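PDB 1U69: hypothetical protein, which is of unknown function but belongs to the PhnB-like branch of the glyoxalase superfamily and has been put forward as a potential drug-resistance protein. Local coordinates for residues S79-T84 / S117-P122; E89-W94 / M147-I152; P29-L34 / R57-P62; T8-Y13 / L64-G69. All blocks are in the same frame, centred on the assembly; numbering follows the deposited sequence.

Contact 1: residues S79-T84 / S117-P122; sequences SFQVAT and SWQITP
Phe80 and Trp118 pair across two parallel strands, 79-84 and 117-122, whose axes diverge by 31° while five backbone hydrogen bonds run between them, among them Val82 N to Gln119 O at 2.8 Å. Because these two residues are paired in the parallel register, their side chains leave the same face; CG of each is anti to the carbonyl carbon, and they run side by side into an offset stack. Its planes are 30° apart, and Phe80 CD2 lies 3.4 Å from Trp118 CH2, over one face of the indole near its rim. Val82 CG2 meets the indole edge instead, 3.8 Å from Trp118 CE3, and Thr84 CG2 touches Ile120 CG2. Flat rings and branched aliphatics suit this buried, hydrophobic face, on which Phe28 stacks with the tryptophan and Asp112 takes up its NE1. Ser79, Gln81, Gln119 and Thr121 line the other face, where Gln81 CG rests 3.5 Å from Thr121 OG1. Strand 79-84 also pairs antiparallel with a strand of the second subunit. Joining the first and last strands of a beta-alpha-beta-beta-beta unit in this way is characteristic of the glyoxalase fold.

Contact 2: residues E89-W94 / M147-I152; sequences ETDRLW and MGRIDI
Arg149 lies across the indole of Trp94, bringing the loop 147-152 against helix segment 89-94. Its backbone N already sits over one ring face, 3.4 Å from Trp94 CZ2. From there CB stands over the five-membered ring in a CH-pi contact, 3.6 Å from the centroid and nearly on the ring normal. CG, placed anti to the backbone N (chi1 -173°), carries the chain onward over the pyrrole side and lies 3.7 Å from Trp94 CG. CD then comes near two groups at once, lying 3.6 Å from Trp94 CD1 and 3.3 Å from Asp91 OD1. Beyond it the chain bends at chi3, and the guanidinium ends with its plane steeply turned against the indole. NH1 forms a salt bridge to Asp91 OD1 at 3.0 Å, but a bent one: the N-H...O angle is 131°, and the nitrogen approaches from above the carboxylate plane. The same OD1 also accepts a bond from Gln87 NE2, within the helix. Gln87 is itself a second tie between helix and loop, bonding Ile150 O through NE2 and Ile152 N through OE1.

Nearby, Thr90 CG2 lies 3.7 Å from Ile150 O, while the threonine hydroxyl bonds to Asp86 O and Thr84 OG1. The long arginine supplies methylenes for the aromatic face and a charge for the acid, and the tryptophan offers a broad surface while its NE1 bonds to Glu104. Between Arg149 and helix 89-94, the chemistry therefore implies a hold resting largely on aliphatic-aromatic packing with Trp94, to which the partly exposed ion pair, with its single bent bond, is probably a modest addition.

Contact 3: residues P29-L34 / R57-P62; sequences PDSAVL and RVMGIP
Ser31 and Val58 face each other as a non-hydrogen-bonded pair in an antiparallel strand pair of a mixed sheet, at the point where strand 51-58 turns through a type I' beta turn, forming a hairpin with strand 61-67. Next to them Ala32 and Arg57 form the hydrogen-bonded pair, with Arg57 N 2.8 Å from Ala32 O. The close-packed part is on the serine side. Ser31 OG, held beside its own backbone N (chi1 -54°), donates to Pro29 O at 2.8 Å and takes a weak bond from Met59 N, which also binds Asp30 O at 3.1 Å. A short hydroxyl side chain suits this place, because OG can donate to Pro29 O and accept from Met59 N. Selenomethionine Met59 lays its CG 3.1 Å from Pro29 O, and its selenium reaches the proline ring; beyond the two segments it packs on Phe28 and Val82.

The opposite face of the strand pair, bearing Ala32 and Arg57, is looser and wetter. The Arg57 chain bends at chi3, and its guanidinium lies near Leu34, with NH1 3.6 Å from Leu34 CD1, an oblique approach to an exposed residue. Rather than reaching Asp30 directly, it meets solvent: NH2 donates to water 2 at 2.7 Å. The carboxylate of Asp30 instead forms salt bridges to Arg123 of the third subunit and Lys6 of the fourth. Gly60 fits the turn's third position, where the backbone takes a positive phi. Water 1 joins the two segments there, donating to Asp30 O at 2.6 Å and accepting from Gly60 N at 2.9 Å.

Contact 4: residues T8-Y13 / L64-G69; sequences TICLWY and LGLNGG
Trp12 lies flat over Gly68, whose CA stands 3.1 Å above the indole plane and is displaced toward the rim. With no side chain on Gly68, the ring can settle this close to the backbone. CG of the tryptophan is anti to the backbone N (chi1 -163°), and NE1, at the indole edge, donates to Gly69 O at 2.8 Å. That oxygen lies in the ring plane, although the N-H...O angle of 143° shows the bond to be bent. Leu66 runs beside Trp12 and points the same way; Leu66 CD2 is 4.0 Å from Trp12 CE3, while Cys10 SG packs against Leu66 CB on the same face.

Tyr13 projects to the other face and presents its ring edge to the chain: CE2 is 3.8 Å from Gly65 CA, a close approach that a bare glycine permits. The hydroxyl of Tyr13 bonds to Tyr24 OH. Asn67, centre of an inverse gamma turn, keeps its OD1 3.8 Å from Tyr13 CB, and its amide bonds to Ala17 N and Val51 O.

Between the two faces the strands run parallel, joined by bonds such as Leu66 N to Leu11 O at 2.9 Å. Past the strand end, Tyr13 O accepts Gly68 N at 3.0 Å and, weakly, Gly69 N, which carries the pairing into the turn. Strand 8-13 also pairs antiparallel with the second subunit. A first strand parallel to the last of its beta-alpha-beta-beta-beta module is again the glyoxalase-type topology.

In the fold
Contacts 1 and 4 are counterparts: each joins the last strand of its module to the strand at the edge of its sheet within the chain, which continues into the second subunit. Contact 1, nearest the chain centre, is largely buried; contact 4 is partly buried. Contact 3 shares strand 61-67 with contact 4, but sits at the hairpin and outer strand; it still reaches the core, since Met59 CE packs on Trp118. Contact 2 joins helix 87-99 to the loop before the last helix, next to contact 1, where Pro122 packs on Ile150 and Ile152. Aromatic stacking marks contact 1, a CH-pi contact with a salt bridge contact 2, water bridges contact 3, and an indole-to-backbone bond contact 4.

Contact 1: residues S79-T84 / S117-P122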
# COMPACT_ATOMS: atom_id res chain seq x y z
N SER A 79 0.64 -15.08 -8.76
CA SER A 79 -0.57 -15.17 -7.97
C SER A 79 -0.82 -13.88 -7.19
O SER A 79 0.11 -13.13 -6.90
CB SER A 79 -0.53 -16.36 -6.99
OG SER A 79 0.59 -16.27 -6.13
N PHE A 80 -2.08 -13.64 -6.86
CA PHE A 80 -2.46 -12.61 -5.89
C PHE A 80 -2.48 -13.29 -4.53
O PHE A 80 -3.10 -14.33 -4.40
CB PHE A 80 -3.87 -12.08 -6.15
CG PHE A 80 -4.01 -11.18 -7.35
CD1 PHE A 80 -3.47 -9.90 -7.34
CD2 PHE A 80 -4.77 -11.57 -8.44
CE1 PHE A 80 -3.64 -9.06 -8.43
CE2 PHE A 80 -4.95 -10.73 -9.53
CZ PHE A 80 -4.39 -9.48 -9.52
N GLN A 81 -1.82 -12.74 -3.53
CA GLN A 81 -1.94 -13.23 -2.16
C GLN A 81 -2.77 -12.25 -1.34
O GLN A 81 -2.39 -11.12 -1.13
CB GLN A 81 -0.58 -13.44 -1.51
CG GLN A 81 -0.67 -14.04 -0.13
CD GLN A 81 0.68 -14.32 0.48
OE1 GLN A 81 1.26 -15.40 0.27
NE2 GLN A 81 1.18 -13.38 1.23
N VAL A 82 -3.93 -12.71 -0.90
CA VAL A 82 -4.91 -11.90 -0.21
C VAL A 82 -4.85 -12.24 1.27
O VAL A 82 -5.01 -13.40 1.65
CB VAL A 82 -6.34 -12.17 -0.74
CG1 VAL A 82 -7.36 -11.35 0.04
CG2 VAL A 82 -6.43 -11.88 -2.25
N ALA A 83 -4.58 -11.24 2.08
CA ALA A 83 -4.45 -11.40 3.52
C ALA A 83 -5.83 -11.35 4.16
O ALA A 83 -6.58 -10.41 3.92
CB ALA A 83 -3.58 -10.32 4.09
N THR A 84 -6.17 -12.35 4.97
CA THR A 84 -7.49 -12.35 5.63
C THR A 84 -7.34 -12.26 7.15
O THR A 84 -6.36 -12.72 7.74
CB THR A 84 -8.33 -13.58 5.22
OG1 THR A 84 -7.60 -14.79 5.44
CG2 THR A 84 -8.61 -13.58 3.73
N SER A 117 -4.20 -17.68 -10.48
CA SER A 117 -3.97 -18.20 -9.14
C SER A 117 -4.20 -17.13 -8.07
O SER A 117 -3.70 -16.01 -8.17
CB SER A 117 -2.54 -18.74 -9.00
OG SER A 117 -2.38 -19.99 -9.67
N TRP A 118 -4.95 -17.50 -7.04
CA TRP A 118 -5.15 -16.68 -5.85
C TRP A 118 -4.68 -17.47 -4.65
O TRP A 118 -4.82 -18.69 -4.63
CB TRP A 118 -6.65 -16.36 -5.68
CG TRP A 118 -7.19 -15.52 -6.77
CD1 TRP A 118 -7.58 -15.94 -8.01
CD2 TRP A 118 -7.39 -14.10 -6.75
NE1 TRP A 118 -8.02 -14.87 -8.76
CE2 TRP A 118 -7.92 -13.74 -8.01
CE3 TRP A 118 -7.19 -13.11 -5.79
CZ2 TRP A 118 -8.24 -12.42 -8.33
CZ3 TRP A 118 -7.50 -11.79 -6.12
CH2 TRP A 118 -8.02 -11.47 -7.38
N GLN A 119 -4.13 -16.78 -3.66
CA GLN A 119 -3.85 -17.35 -2.34
C GLN A 119 -4.72 -16.61 -1.33
O GLN A 119 -4.69 -15.38 -1.27
CB GLN A 119 -2.39 -17.17 -1.95
CG GLN A 119 -1.39 -17.89 -2.84
CD GLN A 119 0.02 -17.54 -2.43
OE1 GLN A 119 0.39 -17.78 -1.28
NE2 GLN A 119 0.80 -16.94 -3.34
N ILE A 120 -5.54 -17.34 -0.58
CA ILE A 120 -6.34 -16.77 0.48
C ILE A 120 -5.62 -17.16 1.77
O ILE A 120 -5.71 -18.29 2.22
CB ILE A 120 -7.79 -17.29 0.44
CG1 ILE A 120 -8.41 -17.13 -0.97
CG2 ILE A 120 -8.62 -16.58 1.50
CD1 ILE A 120 -8.35 -15.77 -1.56
N THR A 121 -4.85 -16.21 2.28
CA THR A 121 -3.80 -16.45 3.27
C THR A 121 -4.06 -15.66 4.55
O THR A 121 -3.81 -14.47 4.60
CB THR A 121 -2.44 -16.04 2.69
OG1 THR A 121 -2.22 -16.72 1.45
CG2 THR A 121 -1.28 -16.48 3.59
N PRO A 122 -4.56 -16.32 5.59
CA PRO A 122 -4.77 -15.63 6.86
C PRO A 122 -3.49 -14.94 7.35
O PRO A 122 -2.42 -15.52 7.27
CB PRO A 122 -5.18 -16.77 7.79
CG PRO A 122 -5.82 -17.74 6.89
CD PRO A 122 -5.00 -17.72 5.64

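Contact 2: residues E89-W94 / M147-I152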
# COMPACT_ATOMS: atom_id res chain seq x y z
N GLU A 89 -13.93 -14.56 6.56
CA GLU A 89 -13.48 -13.94 5.31
C GLU A 89 -12.69 -14.95 4.48
O GLU A 89 -12.81 -15.00 3.26
CB GLU A 89 -12.64 -12.68 5.56
CG GLU A 89 -12.05 -12.11 4.28
CD GLU A 89 -11.31 -10.80 4.47
OE1 GLU A 89 -10.55 -10.67 5.45
OE2 GLU A 89 -11.49 -9.90 3.62
N THR A 90 -11.87 -15.75 5.16
CA THR A 90 -11.10 -16.82 4.52
C THR A 90 -12.03 -17.73 3.74
O THR A 90 -11.84 -17.96 2.57
CB THR A 90 -10.28 -17.61 5.57
OG1 THR A 90 -9.40 -16.70 6.26
CG2 THR A 90 -9.34 -18.63 4.92
N ASP A 91 -13.08 -18.23 4.39
CA ASP A 91 -14.01 -19.13 3.73
C ASP A 91 -14.75 -18.45 2.60
O ASP A 91 -14.93 -19.04 1.54
CB ASP A 91 -15.05 -19.67 4.73
CG ASP A 91 -14.44 -20.54 5.80
OD1 ASP A 91 -13.24 -20.89 5.68
OD2 ASP A 91 -15.08 -20.91 6.81
N ARG A 92 -15.18 -17.21 2.82
CA ARG A 92 -16.00 -16.54 1.83
C ARG A 92 -15.24 -16.35 0.53
O ARG A 92 -15.78 -16.60 -0.55
CB ARG A 92 -16.51 -15.19 2.34
CG ARG A 92 -17.48 -14.53 1.39
CD ARG A 92 -17.92 -13.14 1.83
NE ARG A 92 -16.95 -12.06 1.59
CZ ARG A 92 -16.62 -11.58 0.38
NH1 ARG A 92 -17.18 -12.07 -0.73
NH2 ARG A 92 -15.75 -10.58 0.29
N LEU A 93 -13.98 -15.92 0.63
CA LEU A 93 -13.19 -15.60 -0.55
C LEU A 93 -12.74 -16.86 -1.26
O LEU A 93 -12.81 -16.95 -2.50
CB LEU A 93 -12.00 -14.71 -0.15
CG LEU A 93 -12.37 -13.29 0.31
CD1 LEU A 93 -11.09 -12.46 0.54
CD2 LEU A 93 -13.27 -12.60 -0.69
N TRP A 94 -12.29 -17.83 -0.50
CA TRP A 94 -11.90 -19.14 -1.05
C TRP A 94 -13.06 -19.76 -1.83
O TRP A 94 -12.93 -20.17 -2.98
CB TRP A 94 -11.46 -20.05 0.09
CG TRP A 94 -11.23 -21.48 -0.30
CD1 TRP A 94 -12.17 -22.48 -0.37
CD2 TRP A 94 -9.99 -22.09 -0.67
NE1 TRP A 94 -11.59 -23.66 -0.76
CE2 TRP A 94 -10.24 -23.44 -0.95
CE3 TRP A 94 -8.68 -21.61 -0.78
CZ2 TRP A 94 -9.24 -24.33 -1.34
CZ3 TRP A 94 -7.70 -22.48 -1.19
CH2 TRP A 94 -7.97 -23.83 -1.44
N MSE A 147 -3.34 -28.77 4.38
CA MSE A 147 -4.57 -28.02 4.11
C MSE A 147 -4.73 -27.61 2.65
O MSE A 147 -3.75 -27.42 1.95
CB MSE A 147 -4.55 -26.73 4.94
CG MSE A 147 -4.49 -26.98 6.43
SE MSE A 147 -4.21 -25.33 7.40
CE MSE A 147 -4.13 -26.08 9.21
N GLY A 148 -5.98 -27.47 2.21
CA GLY A 148 -6.30 -26.67 1.03
C GLY A 148 -6.68 -25.28 1.50
O GLY A 148 -5.82 -24.41 1.67
N ARG A 149 -7.97 -25.07 1.74
CA ARG A 149 -8.44 -23.88 2.45
C ARG A 149 -7.79 -23.87 3.84
O ARG A 149 -7.74 -24.90 4.52
CB ARG A 149 -9.97 -23.94 2.57
CG ARG A 149 -10.64 -22.71 3.13
CD ARG A 149 -12.15 -22.85 3.25
NE ARG A 149 -12.52 -24.17 3.73
CZ ARG A 149 -12.55 -24.54 5.02
NH1 ARG A 149 -12.26 -23.68 5.99
NH2 ARG A 149 -12.89 -25.78 5.33
N ILE A 150 -7.32 -22.71 4.28
CA ILE A 150 -6.59 -22.61 5.55
C ILE A 150 -7.56 -22.57 6.71
O ILE A 150 -8.45 -21.72 6.73
CB ILE A 150 -5.69 -21.36 5.60
CG1 ILE A 150 -4.63 -21.40 4.49
CG2 ILE A 150 -5.03 -21.23 6.98
CD1 ILE A 150 -3.72 -22.62 4.51
N ASP A 151 -7.36 -23.47 7.68
CA ASP A 151 -8.07 -23.42 8.96
C ASP A 151 -7.18 -22.76 10.00
O ASP A 151 -6.17 -23.31 10.43
CB ASP A 151 -8.49 -24.81 9.43
CG ASP A 151 -9.30 -24.75 10.71
OD1 ASP A 151 -10.51 -24.45 10.64
OD2 ASP A 151 -8.78 -24.93 11.83
N ILE A 152 -7.56 -21.55 10.39
CA ILE A 152 -6.74 -20.69 11.23
C ILE A 152 -6.49 -21.28 12.62
O ILE A 152 -5.38 -21.19 13.15
CB ILE A 152 -7.38 -19.29 11.35
CG1 ILE A 152 -7.33 -18.58 9.99
CG2 ILE A 152 -6.66 -18.45 12.41
CD1 ILE A 152 -8.19 -17.33 9.88

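Contact 3: residues P29-L34 / R57-P62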
# COMPACT_ATOMS: atom_id res chain seq x y z
N PRO A 29 -13.52 -7.21 -1.39
CA PRO A 29 -13.74 -5.87 -0.83
C PRO A 29 -12.89 -4.83 -1.55
O PRO A 29 -11.85 -5.18 -2.14
CB PRO A 29 -13.27 -6.03 0.61
CG PRO A 29 -12.24 -7.08 0.54
CD PRO A 29 -12.76 -8.06 -0.46
N ASP A 30 -13.30 -3.56 -1.48
CA ASP A 30 -12.52 -2.45 -2.04
C ASP A 30 -12.01 -2.74 -3.45
O ASP A 30 -10.83 -2.56 -3.78
CB ASP A 30 -11.35 -2.08 -1.10
CG ASP A 30 -10.84 -0.68 -1.33
OD1 ASP A 30 -11.66 0.21 -1.61
OD2 ASP A 30 -9.64 -0.35 -1.26
N SER A 31 -12.92 -3.21 -4.29
CA SER A 31 -12.60 -3.54 -5.67
C SER A 31 -13.67 -2.99 -6.62
O SER A 31 -14.86 -2.91 -6.26
CB SER A 31 -12.43 -5.06 -5.82
OG SER A 31 -11.48 -5.57 -4.89
N ALA A 32 -13.26 -2.64 -7.83
CA ALA A 32 -14.13 -1.97 -8.78
C ALA A 32 -13.64 -2.05 -10.22
O ALA A 32 -12.43 -2.08 -10.49
CB ALA A 32 -14.27 -0.50 -8.39
N VAL A 33 -14.60 -2.07 -11.14
CA VAL A 33 -14.35 -1.88 -12.56
C VAL A 33 -14.28 -0.37 -12.83
O VAL A 33 -15.19 0.39 -12.45
CB VAL A 33 -15.47 -2.53 -13.42
CG1 VAL A 33 -15.24 -2.28 -14.91
CG2 VAL A 33 -15.57 -4.02 -13.12
N LEU A 34 -13.23 0.07 -13.50
CA LEU A 34 -12.96 1.50 -13.65
C LEU A 34 -13.24 2.05 -15.05
O LEU A 34 -13.75 3.16 -15.18
CB LEU A 34 -11.51 1.78 -13.23
CG LEU A 34 -11.14 1.39 -11.79
CD1 LEU A 34 -9.72 1.82 -11.47
CD2 LEU A 34 -12.10 1.96 -10.78
N ARG A 57 -9.61 -2.35 -10.25
CA ARG A 57 -8.76 -2.31 -9.07
C ARG A 57 -9.20 -3.40 -8.14
O ARG A 57 -10.40 -3.57 -7.91
CB ARG A 57 -8.87 -0.95 -8.36
CG ARG A 57 -7.87 -0.73 -7.22
CD ARG A 57 -8.03 0.60 -6.52
NE ARG A 57 -9.46 0.87 -6.42
CZ ARG A 57 -10.12 1.78 -7.13
NH1 ARG A 57 -9.49 2.61 -7.98
NH2 ARG A 57 -11.42 1.91 -6.97
N VAL A 58 -8.25 -4.16 -7.60
CA VAL A 58 -8.57 -5.16 -6.58
C VAL A 58 -7.78 -4.94 -5.31
O VAL A 58 -6.58 -5.14 -5.29
CB VAL A 58 -8.40 -6.64 -7.08
CG1 VAL A 58 -9.50 -6.98 -8.04
CG2 VAL A 58 -7.06 -6.89 -7.73
N MSE A 59 -8.45 -4.48 -4.26
CA MSE A 59 -7.83 -4.34 -2.95
C MSE A 59 -6.49 -3.58 -2.99
O MSE A 59 -5.49 -4.03 -2.42
CB MSE A 59 -7.65 -5.73 -2.32
CG MSE A 59 -8.97 -6.39 -1.98
SE MSE A 59 -8.78 -8.26 -1.53
CE MSE A 59 -8.49 -9.05 -3.33
N GLY A 60 -6.51 -2.42 -3.65
CA GLY A 60 -5.35 -1.53 -3.66
C GLY A 60 -4.46 -1.68 -4.88
O GLY A 60 -3.55 -0.85 -5.08
N ILE A 61 -4.72 -2.70 -5.70
CA ILE A 61 -3.87 -3.01 -6.85
C ILE A 61 -4.54 -2.58 -8.15
O ILE A 61 -5.62 -3.09 -8.50
CB ILE A 61 -3.56 -4.54 -6.92
CG1 ILE A 61 -2.91 -5.05 -5.63
CG2 ILE A 61 -2.66 -4.83 -8.10
CD1 ILE A 61 -1.65 -4.37 -5.25
N PRO A 62 -3.90 -1.69 -8.90
CA PRO A 62 -4.42 -1.29 -10.22
C PRO A 62 -4.15 -2.39 -11.25
O PRO A 62 -3.00 -2.85 -11.36
CB PRO A 62 -3.62 -0.02 -10.54
CG PRO A 62 -2.31 -0.20 -9.81
CD PRO A 62 -2.66 -0.96 -8.56
O HOH W 1 -8.90 -0.81 -3.99
O HOH W 2 -11.90 -0.03 -5.09

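Contact 4: residues T8-Y13 / L64-G69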
# COMPACT_ATOMS: atom_id res chain seq x y z
N THR A 8 0.84 -1.07 -13.59
CA THR A 8 -0.46 -1.74 -13.60
C THR A 8 -0.27 -3.23 -13.84
O THR A 8 0.53 -3.62 -14.68
CB THR A 8 -1.32 -1.12 -14.73
OG1 THR A 8 -1.48 0.29 -14.52
CG2 THR A 8 -2.74 -1.69 -14.75
N ILE A 9 -0.98 -4.06 -13.09
CA ILE A 9 -0.92 -5.51 -13.26
C ILE A 9 -1.80 -5.87 -14.46
O ILE A 9 -3.00 -5.67 -14.39
CB ILE A 9 -1.43 -6.22 -11.97
CG1 ILE A 9 -0.41 -6.13 -10.82
CG2 ILE A 9 -1.71 -7.72 -12.21
CD1 ILE A 9 0.18 -4.79 -10.54
N CYS A 10 -1.20 -6.41 -15.53
CA CYS A 10 -1.93 -6.76 -16.76
C CYS A 10 -2.13 -8.27 -16.82
O CYS A 10 -1.17 -9.02 -16.79
CB CYS A 10 -1.16 -6.28 -17.99
SG CYS A 10 -2.03 -6.50 -19.54
N LEU A 11 -3.39 -8.70 -16.88
CA LEU A 11 -3.74 -10.11 -16.89
C LEU A 11 -4.42 -10.44 -18.20
O LEU A 11 -5.31 -9.71 -18.63
CB LEU A 11 -4.67 -10.42 -15.72
CG LEU A 11 -4.00 -10.24 -14.35
CD1 LEU A 11 -5.05 -10.23 -13.27
CD2 LEU A 11 -2.96 -11.33 -14.13
N TRP A 12 -4.00 -11.55 -18.81
CA TRP A 12 -4.45 -11.98 -20.14
C TRP A 12 -5.72 -12.80 -20.01
O TRP A 12 -5.80 -13.71 -19.18
CB TRP A 12 -3.35 -12.81 -20.79
CG TRP A 12 -3.44 -13.03 -22.27
CD1 TRP A 12 -4.31 -13.85 -22.93
CD2 TRP A 12 -2.61 -12.44 -23.26
NE1 TRP A 12 -4.06 -13.80 -24.28
CE2 TRP A 12 -3.02 -12.94 -24.52
CE3 TRP A 12 -1.54 -11.54 -23.23
CZ2 TRP A 12 -2.43 -12.56 -25.71
CZ3 TRP A 12 -0.95 -11.16 -24.43
CH2 TRP A 12 -1.40 -11.66 -25.65
N TYR A 13 -6.71 -12.48 -20.83
CA TYR A 13 -7.96 -13.25 -20.91
C TYR A 13 -8.26 -13.59 -22.37
O TYR A 13 -7.79 -12.92 -23.28
CB TYR A 13 -9.14 -12.46 -20.33
CG TYR A 13 -9.00 -12.18 -18.86
CD1 TYR A 13 -9.47 -13.08 -17.91
CD2 TYR A 13 -8.37 -11.02 -18.41
CE1 TYR A 13 -9.30 -12.85 -16.56
CE2 TYR A 13 -8.21 -10.77 -17.07
CZ TYR A 13 -8.66 -11.68 -16.15
OH TYR A 13 -8.45 -11.42 -14.81
N LEU A 64 -5.25 -4.28 -15.28
CA LEU A 64 -5.78 -4.19 -16.63
C LEU A 64 -6.05 -5.62 -17.09
O LEU A 64 -5.16 -6.47 -17.01
CB LEU A 64 -4.74 -3.53 -17.55
CG LEU A 64 -5.19 -3.11 -18.96
CD1 LEU A 64 -6.07 -1.87 -18.87
CD2 LEU A 64 -3.97 -2.86 -19.85
N GLY A 65 -7.27 -5.89 -17.54
CA GLY A 65 -7.62 -7.16 -18.17
C GLY A 65 -7.52 -6.98 -19.67
O GLY A 65 -8.16 -6.09 -20.23
N LEU A 66 -6.73 -7.83 -20.33
CA LEU A 66 -6.47 -7.72 -21.76
C LEU A 66 -7.09 -8.89 -22.48
O LEU A 66 -6.74 -10.03 -22.21
CB LEU A 66 -4.96 -7.71 -22.00
CG LEU A 66 -4.44 -7.76 -23.44
CD1 LEU A 66 -4.90 -6.59 -24.28
CD2 LEU A 66 -2.90 -7.76 -23.39
N ASN A 67 -8.00 -8.61 -23.41
CA ASN A 67 -8.55 -9.65 -24.28
C ASN A 67 -7.61 -9.97 -25.43
O ASN A 67 -7.69 -9.39 -26.51
CB ASN A 67 -9.94 -9.24 -24.78
CG ASN A 67 -11.00 -9.35 -23.70
OD1 ASN A 67 -10.90 -10.21 -22.82
ND2 ASN A 67 -12.01 -8.48 -23.74
N GLY A 68 -6.72 -10.93 -25.19
CA GLY A 68 -5.71 -11.30 -26.16
C GLY A 68 -5.92 -12.63 -26.80
O GLY A 68 -5.07 -13.06 -27.58
N GLY A 69 -7.03 -13.31 -26.51
CA GLY A 69 -7.29 -14.61 -27.11
C GLY A 69 -6.62 -15.74 -26.34
O GLY A 69 -6.08 -15.54 -25.26